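Local coordinates for protein dTDP-4-dehydrorhamnose 3,5-epimerase (Sulfolobus tokodaii, PDB 2B9U) that probably epimerises C3' and C5' of the sugar in dTDP-4-dehydro-6-deoxyglucose on the way to dTDP-L-rhamnose, at residues A[56-68]-A[163-175]. Numbering follows the deposited sequence.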
ATOM      1  N   VAL A  56     -21.025   3.406  -1.419  1.00 24.61           N
ATOM      2  CA  VAL A  56     -20.530   3.798  -0.102  1.00 24.09           C
ATOM      3  C   VAL A  56     -19.906   5.188  -0.195  1.00 24.39           C
ATOM      4  O   VAL A  56     -19.204   5.485  -1.159  1.00 24.21           O
ATOM      5  CB  VAL A  56     -19.527   2.741   0.477  1.00 23.68           C
ATOM      6  CG1 VAL A  56     -18.640   3.336   1.561  1.00 22.67           C
ATOM      7  CG2 VAL A  56     -20.294   1.528   0.998  1.00 22.67           C
ATOM      8  N   VAL A  57     -20.198   6.032   0.794  1.00 23.92           N
ATOM      9  CA  VAL A  57     -19.511   7.299   0.975  1.00 23.99           C
ATOM     10  C   VAL A  57     -18.766   7.256   2.300  1.00 24.44           C
ATOM     11  O   VAL A  57     -19.334   6.844   3.315  1.00 24.63           O
ATOM     12  CB  VAL A  57     -20.515   8.481   0.990  1.00 24.43           C
ATOM     13  CG1 VAL A  57     -19.803   9.793   1.332  1.00 24.58           C
ATOM     14  CG2 VAL A  57     -21.258   8.583  -0.341  1.00 23.10           C
ATOM     15  N   ARG A  58     -17.488   7.644   2.278  1.00 24.47           N
ATOM     16  CA  ARG A  58     -16.687   7.814   3.475  1.00 24.31           C
ATOM     17  C   ARG A  58     -16.125   9.229   3.417  1.00 24.85           C
ATOM     18  O   ARG A  58     -15.551   9.609   2.401  1.00 24.66           O
ATOM     19  CB  ARG A  58     -15.523   6.817   3.516  1.00 24.02           C
ATOM     20  CG  ARG A  58     -15.941   5.358   3.607  1.00 24.24           C
ATOM     21  CD  ARG A  58     -14.734   4.428   3.538  1.00 22.46           C
ATOM     22  NE  ARG A  58     -15.128   3.039   3.336  1.00 20.85           N
ATOM     23  CZ  ARG A  58     -15.211   2.120   4.297  1.00 20.88           C
ATOM     24  NH1 ARG A  58     -14.926   2.433   5.554  1.00 21.89           N
ATOM     25  NH2 ARG A  58     -15.566   0.881   3.994  1.00 19.04           N
ATOM     26  N   GLY A  59     -16.291   9.995   4.497  1.00 24.42           N
ATOM     27  CA  GLY A  59     -15.741  11.351   4.574  1.00 25.33           C
ATOM     28  C   GLY A  59     -16.682  12.338   5.259  1.00 25.91           C
ATOM     29  O   GLY A  59     -17.755  11.956   5.711  1.00 25.81           O
ATOM     30  N   LEU A  60     -16.302  13.612   5.325  1.00 26.37           N
ATOM     31  CA  LEU A  60     -15.036  14.112   4.784  1.00 26.95           C
ATOM     32  C   LEU A  60     -14.099  14.369   5.973  1.00 27.58           C
ATOM     33  O   LEU A  60     -14.339  15.275   6.782  1.00 27.87           O
ATOM     34  CB  LEU A  60     -15.270  15.383   3.947  1.00 26.69           C
ATOM     35  CG  LEU A  60     -16.435  15.399   2.939  1.00 26.21           C
ATOM     36  CD1 LEU A  60     -16.619  16.769   2.260  1.00 26.49           C
ATOM     37  CD2 LEU A  60     -16.263  14.329   1.892  1.00 25.00           C
ATOM     38  N   HIS A  61     -13.057  13.551   6.089  1.00 27.76           N
ATOM     39  CA  HIS A  61     -12.250  13.486   7.304  1.00 28.07           C
ATOM     40  C   HIS A  61     -10.947  14.256   7.250  1.00 28.88           C
ATOM     41  O   HIS A  61     -10.302  14.343   6.203  1.00 28.58           O
ATOM     42  CB  HIS A  61     -11.912  12.041   7.639  1.00 28.00           C
ATOM     43  CG  HIS A  61     -13.099  11.141   7.726  1.00 28.29           C
ATOM     44  ND1 HIS A  61     -13.126   9.893   7.146  1.00 28.91           N
ATOM     45  CD2 HIS A  61     -14.300  11.302   8.328  1.00 29.87           C
ATOM     46  CE1 HIS A  61     -14.289   9.320   7.393  1.00 30.44           C
ATOM     47  NE2 HIS A  61     -15.018  10.151   8.115  1.00 30.21           N
ATOM     48  N   TYR A  62     -10.570  14.797   8.406  1.00 29.95           N
ATOM     49  CA  TYR A  62      -9.258  15.411   8.629  1.00 31.19           C
ATOM     50  C   TYR A  62      -8.894  15.327  10.124  1.00 31.88           C
ATOM     51  O   TYR A  62      -9.771  15.216  10.979  1.00 32.21           O
ATOM     52  CB  TYR A  62      -9.228  16.873   8.138  1.00 31.20           C
ATOM     53  CG  TYR A  62     -10.349  17.741   8.671  1.00 31.94           C
ATOM     54  CD1 TYR A  62     -11.641  17.641   8.153  1.00 32.61           C
ATOM     55  CD2 TYR A  62     -10.122  18.664   9.692  1.00 34.30           C
ATOM     56  CE1 TYR A  62     -12.674  18.426   8.635  1.00 32.50           C
ATOM     57  CE2 TYR A  62     -11.164  19.461  10.184  1.00 33.76           C
ATOM     58  CZ  TYR A  62     -12.432  19.327   9.636  1.00 33.67           C
ATOM     59  OH  TYR A  62     -13.473  20.089  10.099  1.00 36.88           O
ATOM     60  N   GLN A  63      -7.600  15.353  10.422  1.00 32.56           N
ATOM     61  CA  GLN A  63      -7.134  15.498  11.793  1.00 33.32           C
ATOM     62  C   GLN A  63      -6.623  16.920  11.998  1.00 34.03           C
ATOM     63  O   GLN A  63      -5.872  17.437  11.177  1.00 33.51           O
ATOM     64  CB  GLN A  63      -6.065  14.454  12.130  1.00 32.91           C
ATOM     65  CG  GLN A  63      -6.626  13.232  12.869  1.00 32.87           C
ATOM     66  CD  GLN A  63      -5.657  12.065  13.025  1.00 33.40           C
ATOM     67  OE1 GLN A  63      -6.097  10.917  13.159  1.00 34.44           O
ATOM     68  NE2 GLN A  63      -4.348  12.338  13.003  1.00 30.51           N
ATOM     69  N   ARG A  64      -7.058  17.559  13.080  1.00 35.40           N
ATOM     70  CA  ARG A  64      -6.649  18.934  13.353  1.00 36.96           C
ATOM     71  C   ARG A  64      -5.218  19.014  13.879  1.00 37.19           C
ATOM     72  O   ARG A  64      -4.684  18.033  14.399  1.00 37.26           O
ATOM     73  CB  ARG A  64      -7.642  19.645  14.301  1.00 37.48           C
ATOM     74  CG  ARG A  64      -7.992  18.856  15.546  1.00 39.52           C
ATOM     75  CD  ARG A  64      -8.761  19.666  16.583  1.00 43.09           C
ATOM     76  NE  ARG A  64      -8.898  18.939  17.846  1.00 46.01           N
ATOM     77  CZ  ARG A  64      -7.943  18.820  18.772  1.00 48.70           C
ATOM     78  NH1 ARG A  64      -6.747  19.386  18.608  1.00 50.58           N
ATOM     79  NH2 ARG A  64      -8.189  18.130  19.883  1.00 50.45           N
ATOM     80  N   THR A  65      -4.608  20.184  13.713  1.00 37.81           N
ATOM     81  CA  THR A  65      -3.297  20.512  14.277  1.00 38.68           C
ATOM     82  C   THR A  65      -3.302  20.233  15.804  1.00 38.40           C
ATOM     83  O   THR A  65      -4.285  20.539  16.474  1.00 38.60           O
ATOM     84  CB  THR A  65      -2.954  21.978  13.893  1.00 38.89           C
ATOM     85  OG1 THR A  65      -2.183  21.974  12.677  1.00 40.89           O
ATOM     86  CG2 THR A  65      -2.191  22.720  14.978  1.00 39.65           C
ATOM     87  N   PRO A  66      -2.222  19.642  16.362  1.00 38.01           N
ATOM     88  CA  PRO A  66      -0.889  19.298  15.868  1.00 37.58           C
ATOM     89  C   PRO A  66      -0.770  17.850  15.391  1.00 37.07           C
ATOM     90  O   PRO A  66       0.324  17.277  15.416  1.00 36.93           O
ATOM     91  CB  PRO A  66      -0.031  19.469  17.125  1.00 37.85           C
ATOM     92  CG  PRO A  66      -0.920  18.993  18.231  1.00 37.39           C
ATOM     93  CD  PRO A  66      -2.364  19.256  17.782  1.00 38.15           C
ATOM     94  N   LYS A  67      -1.895  17.271  14.983  1.00 36.38           N
ATOM     95  CA  LYS A  67      -1.947  15.893  14.503  1.00 35.57           C
ATOM     96  C   LYS A  67      -2.536  15.836  13.091  1.00 34.48           C
ATOM     97  O   LYS A  67      -3.223  14.881  12.726  1.00 34.76           O
ATOM     98  CB  LYS A  67      -2.758  15.025  15.473  1.00 35.73           C
ATOM     99  CG  LYS A  67      -2.093  14.818  16.830  1.00 36.63           C
ATOM    100  CD  LYS A  67      -0.964  13.816  16.756  1.00 36.63           C
ATOM    101  CE  LYS A  67      -0.211  13.739  18.086  1.00 39.07           C
ATOM    102  NZ  LYS A  67       0.817  12.630  18.075  1.00 38.59           N
ATOM    103  N   GLU A  68      -2.251  16.872  12.312  1.00 32.86           N
ATOM    104  CA  GLU A  68      -2.666  16.960  10.921  1.00 31.67           C
ATOM    105  C   GLU A  68      -1.981  15.898  10.050  1.00 30.15           C
ATOM    106  O   GLU A  68      -0.881  15.443  10.346  1.00 29.80           O
ATOM    107  CB  GLU A  68      -2.416  18.379  10.382  1.00 31.47           C
ATOM    108  CG  GLU A  68      -0.943  18.766  10.126  1.00 32.81           C
ATOM    109  CD  GLU A  68      -0.099  18.941  11.393  1.00 34.32           C
ATOM    110  OE1 GLU A  68      -0.657  19.065  12.507  1.00 33.54           O
ATOM    111  OE2 GLU A  68       1.144  18.951  11.259  1.00 35.96           O
ATOM    112  N   ASP A 163     -20.381   9.343  10.125  1.00 31.40           N
ATOM    113  CA  ASP A 163     -20.293  10.253   8.984  1.00 31.78           C
ATOM    114  C   ASP A 163     -21.589  11.040   8.790  1.00 31.96           C
ATOM    115  O   ASP A 163     -21.579  12.155   8.274  1.00 32.40           O
ATOM    116  CB  ASP A 163     -19.864   9.506   7.705  1.00 30.85           C
ATOM    117  CG  ASP A 163     -18.364   9.182   7.681  1.00 30.64           C
ATOM    118  OD1 ASP A 163     -17.626   9.642   8.586  1.00 30.12           O
ATOM    119  OD2 ASP A 163     -17.923   8.466   6.756  1.00 29.00           O
ATOM    120  N   LEU A 164     -22.701  10.467   9.232  1.00 32.85           N
ATOM    121  CA  LEU A 164     -23.993  11.146   9.148  1.00 33.21           C
ATOM    122  C   LEU A 164     -24.118  12.302  10.134  1.00 33.74           C
ATOM    123  O   LEU A 164     -24.883  13.227   9.894  1.00 33.46           O
ATOM    124  CB  LEU A 164     -25.144  10.163   9.342  1.00 32.73           C
ATOM    125  CG  LEU A 164     -25.519   9.292   8.158  1.00 31.61           C
ATOM    126  CD1 LEU A 164     -26.324   8.104   8.639  1.00 30.83           C
ATOM    127  CD2 LEU A 164     -26.322  10.106   7.148  1.00 32.50           C
ATOM    128  N   GLN A 165     -23.368  12.257  11.235  1.00 35.15           N
ATOM    129  CA  GLN A 165     -23.444  13.342  12.217  1.00 36.14           C
ATOM    130  C   GLN A 165     -22.400  14.436  12.048  1.00 36.42           C
ATOM    131  O   GLN A 165     -22.409  15.428  12.786  1.00 36.71           O
ATOM    132  CB  GLN A 165     -23.481  12.812  13.648  1.00 36.44           C
ATOM    133  CG  GLN A 165     -24.806  12.086  14.010  1.00 39.37           C
ATOM    134  CD  GLN A 165     -26.020  13.009  14.258  1.00 41.58           C
ATOM    135  OE1 GLN A 165     -26.019  14.214  13.929  1.00 44.16           O
ATOM    136  NE2 GLN A 165     -27.071  12.430  14.828  1.00 40.21           N
ATOM    137  N   CYS A 166     -21.523  14.268  11.060  1.00 36.54           N
ATOM    138  CA  CYS A 166     -20.567  15.306  10.692  1.00 36.36           C
ATOM    139  C   CYS A 166     -21.296  16.646  10.442  1.00 36.92           C
ATOM    140  O   CYS A 166     -22.335  16.677   9.779  1.00 36.72           O
ATOM    141  CB  CYS A 166     -19.746  14.866   9.461  1.00 36.47           C
ATOM    142  SG  CYS A 166     -18.617  13.433   9.741  1.00 35.00           S
ATOM    143  N   PRO A 167     -20.795  17.743  11.035  1.00 37.42           N
ATOM    144  CA  PRO A 167     -21.384  19.077  10.834  1.00 38.02           C
ATOM    145  C   PRO A 167     -21.181  19.631   9.426  1.00 38.85           C
ATOM    146  O   PRO A 167     -20.195  19.295   8.762  1.00 38.52           O
ATOM    147  CB  PRO A 167     -20.613  19.951  11.830  1.00 38.36           C
ATOM    148  CG  PRO A 167     -19.305  19.213  12.041  1.00 37.71           C
ATOM    149  CD  PRO A 167     -19.668  17.769  11.980  1.00 37.05           C
ATOM    150  N   SER A 168     -22.092  20.490   8.979  1.00 39.51           N
ATOM    151  CA  SER A 168     -21.891  21.208   7.723  1.00 41.08           C
ATOM    152  C   SER A 168     -20.620  22.061   7.801  1.00 41.84           C
ATOM    153  O   SER A 168     -20.138  22.380   8.893  1.00 41.96           O
ATOM    154  CB  SER A 168     -23.106  22.077   7.391  1.00 41.18           C
ATOM    155  OG  SER A 168     -23.269  23.102   8.354  1.00 42.04           O
ATOM    156  N   LEU A 169     -20.070  22.414   6.647  1.00 43.08           N
ATOM    157  CA  LEU A 169     -18.857  23.230   6.595  1.00 44.70           C
ATOM    158  C   LEU A 169     -18.889  24.468   7.505  1.00 45.94           C
ATOM    159  O   LEU A 169     -17.937  24.714   8.253  1.00 45.84           O
ATOM    160  CB  LEU A 169     -18.542  23.649   5.161  1.00 44.54           C
ATOM    161  CG  LEU A 169     -17.260  24.476   5.036  1.00 44.33           C
ATOM    162  CD1 LEU A 169     -16.058  23.705   5.573  1.00 43.61           C
ATOM    163  CD2 LEU A 169     -17.048  24.880   3.609  1.00 45.17           C
ATOM    164  N   GLU A 170     -19.983  25.229   7.451  1.00 47.62           N
ATOM    165  CA  GLU A 170     -20.073  26.488   8.207  1.00 49.40           C
ATOM    166  C   GLU A 170     -20.219  26.326   9.724  1.00 50.23           C
ATOM    167  O   GLU A 170     -20.014  27.290  10.474  1.00 50.46           O
ATOM    168  CB  GLU A 170     -21.166  27.398   7.637  1.00 49.54           C
ATOM    169  CG  GLU A 170     -20.656  28.409   6.607  1.00 51.53           C
ATOM    170  CD  GLU A 170     -20.413  27.807   5.224  1.00 52.90           C
ATOM    171  OE1 GLU A 170     -21.279  27.046   4.749  1.00 53.49           O
ATOM    172  OE2 GLU A 170     -19.364  28.117   4.602  1.00 53.70           O
ATOM    173  N   LYS A 171     -20.545  25.111  10.172  1.00 51.05           N
ATOM    174  CA  LYS A 171     -20.623  24.799  11.605  1.00 52.04           C
ATOM    175  C   LYS A 171     -19.340  24.154  12.163  1.00 52.69           C
ATOM    176  O   LYS A 171     -18.969  24.383  13.320  1.00 53.19           O
ATOM    177  CB  LYS A 171     -21.829  23.901  11.899  1.00 51.97           C
ATOM    178  CG  LYS A 171     -23.192  24.539  11.615  1.00 52.97           C
ATOM    179  CD  LYS A 171     -23.620  25.527  12.703  1.00 53.90           C
ATOM    180  CE  LYS A 171     -25.130  25.758  12.682  1.00 54.87           C
ATOM    181  NZ  LYS A 171     -25.903  24.678  13.386  1.00 56.25           N
ATOM    182  N   ALA A 172     -18.665  23.370  11.326  1.00 53.27           N
ATOM    183  CA  ALA A 172     -17.497  22.578  11.718  1.00 53.70           C
ATOM    184  C   ALA A 172     -16.347  23.357  12.363  1.00 54.32           C
ATOM    185  O   ALA A 172     -16.150  24.546  12.088  1.00 54.10           O
ATOM    186  CB  ALA A 172     -16.980  21.819  10.513  1.00 53.60           C
ATOM    187  N   GLU A 173     -15.599  22.656  13.218  1.00 54.98           N
ATOM    188  CA  GLU A 173     -14.321  23.125  13.751  1.00 55.71           C
ATOM    189  C   GLU A 173     -13.226  22.785  12.734  1.00 55.79           C
ATOM    190  O   GLU A 173     -12.941  21.611  12.487  1.00 55.85           O
ATOM    191  CB  GLU A 173     -14.025  22.455  15.105  1.00 56.00           C
ATOM    192  CG  GLU A 173     -15.038  22.750  16.218  1.00 57.25           C
ATOM    193  CD  GLU A 173     -14.994  24.207  16.689  1.00 59.27           C
ATOM    194  OE1 GLU A 173     -14.088  24.553  17.492  1.00 59.84           O
ATOM    195  OE2 GLU A 173     -15.866  24.996  16.257  1.00 58.12           O
ATOM    196  N   VAL A 174     -12.616  23.812  12.146  1.00 55.88           N
ATOM    197  CA  VAL A 174     -11.736  23.624  10.991  1.00 55.75           C
ATOM    198  C   VAL A 174     -10.314  24.187  11.166  1.00 55.95           C
ATOM    199  O   VAL A 174      -9.964  24.710  12.227  1.00 55.75           O
ATOM    200  CB  VAL A 174     -12.386  24.187   9.684  1.00 55.93           C
ATOM    201  CG1 VAL A 174     -13.657  23.422   9.328  1.00 54.99           C
ATOM    202  CG2 VAL A 174     -12.662  25.690   9.804  1.00 55.75           C
ATOM    203  N   PHE A 175      -9.505  24.055  10.114  1.00 56.09           N
ATOM    204  CA  PHE A 175      -8.129  24.565  10.087  1.00 56.55           C
ATOM    205  C   PHE A 175      -8.059  26.093   9.972  1.00 57.01           C
ATOM    206  O   PHE A 175      -9.039  26.756   9.620  1.00 56.91           O
ATOM    207  CB  PHE A 175      -7.360  23.960   8.909  1.00 56.40           C
ATOM    208  CG  PHE A 175      -6.747  22.614   9.185  1.00 55.83           C
ATOM    209  CD1 PHE A 175      -7.537  21.470   9.273  1.00 55.51           C
ATOM    210  CD2 PHE A 175      -5.367  22.484   9.310  1.00 55.67           C
ATOM    211  CE1 PHE A 175      -6.959  20.222   9.504  1.00 54.92           C
ATOM    212  CE2 PHE A 175      -4.781  21.234   9.542  1.00 55.43           C
ATOM    213  CZ  PHE A 175      -5.582  20.106   9.639  1.00 54.68           C
TER
HETATM  214  O   HOH W   1     -19.375   6.384   5.933  1.00 21.89           O
HETATM  215  O   HOH W   2     -20.165  12.966   6.252  1.00 18.47           O
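His61 and Asp163 both carry CG beside the backbone N and anti to the carbonyl carbon, which makes the two side chains cross at about a right angle, with the imidazole and carboxylate planes 44° apart. His61 NE2 donates to Asp163 OD1 over 2.7 Å; the N-H points at the oxygen at 165°, lies almost in the ring plane and arrives on the syn side, somewhat tilted out of the carboxylate plane. The other oxygen is fixed separately: Gly59 N reaches Asp163 OD2 at 3.2 Å from above the carboxylate plane, and a water linking Val57 O to Asp163 OD2 donates to both. Three bonds thus hold the carboxylate's rotation, while Gly59 CA sits over the centre of one imidazole face. A second water joins the backbones of Gly59 and Asp163 through their carbonyl oxygens.

At the other end, Tyr62 has CG wedged between backbone N and carbonyl carbon (chi1 52°), directing the phenol at segment 163-175. There Tyr62 OH donates to Glu173 O at 2.9 Å, from above the carbonyl plane, and Val174 CG1 packs 3.4 Å from the same hydroxyl oxygen. Phe175 slides past Tyr62 in the opposite sense, Phe175 CE1 lying 3.5 Å from Tyr62 CD2, and the two rings form an oblique pair. The edge of the Phe175 ring also meets the turn after the strand, with Glu68 CB near the ring plane, 3.7 Å from Phe175 CZ.

Between these two clusters, Cys166 is tied by a disulfide to Cys144 on strand 142-144, antiparallel to 57-63. The C-terminal tail is therefore strapped along one strand of the flattened jelly-roll barrel of the RmlC-type cupin fold, and its His-carboxylate hydrogen bond joins strand 57-63 to helix 161-164.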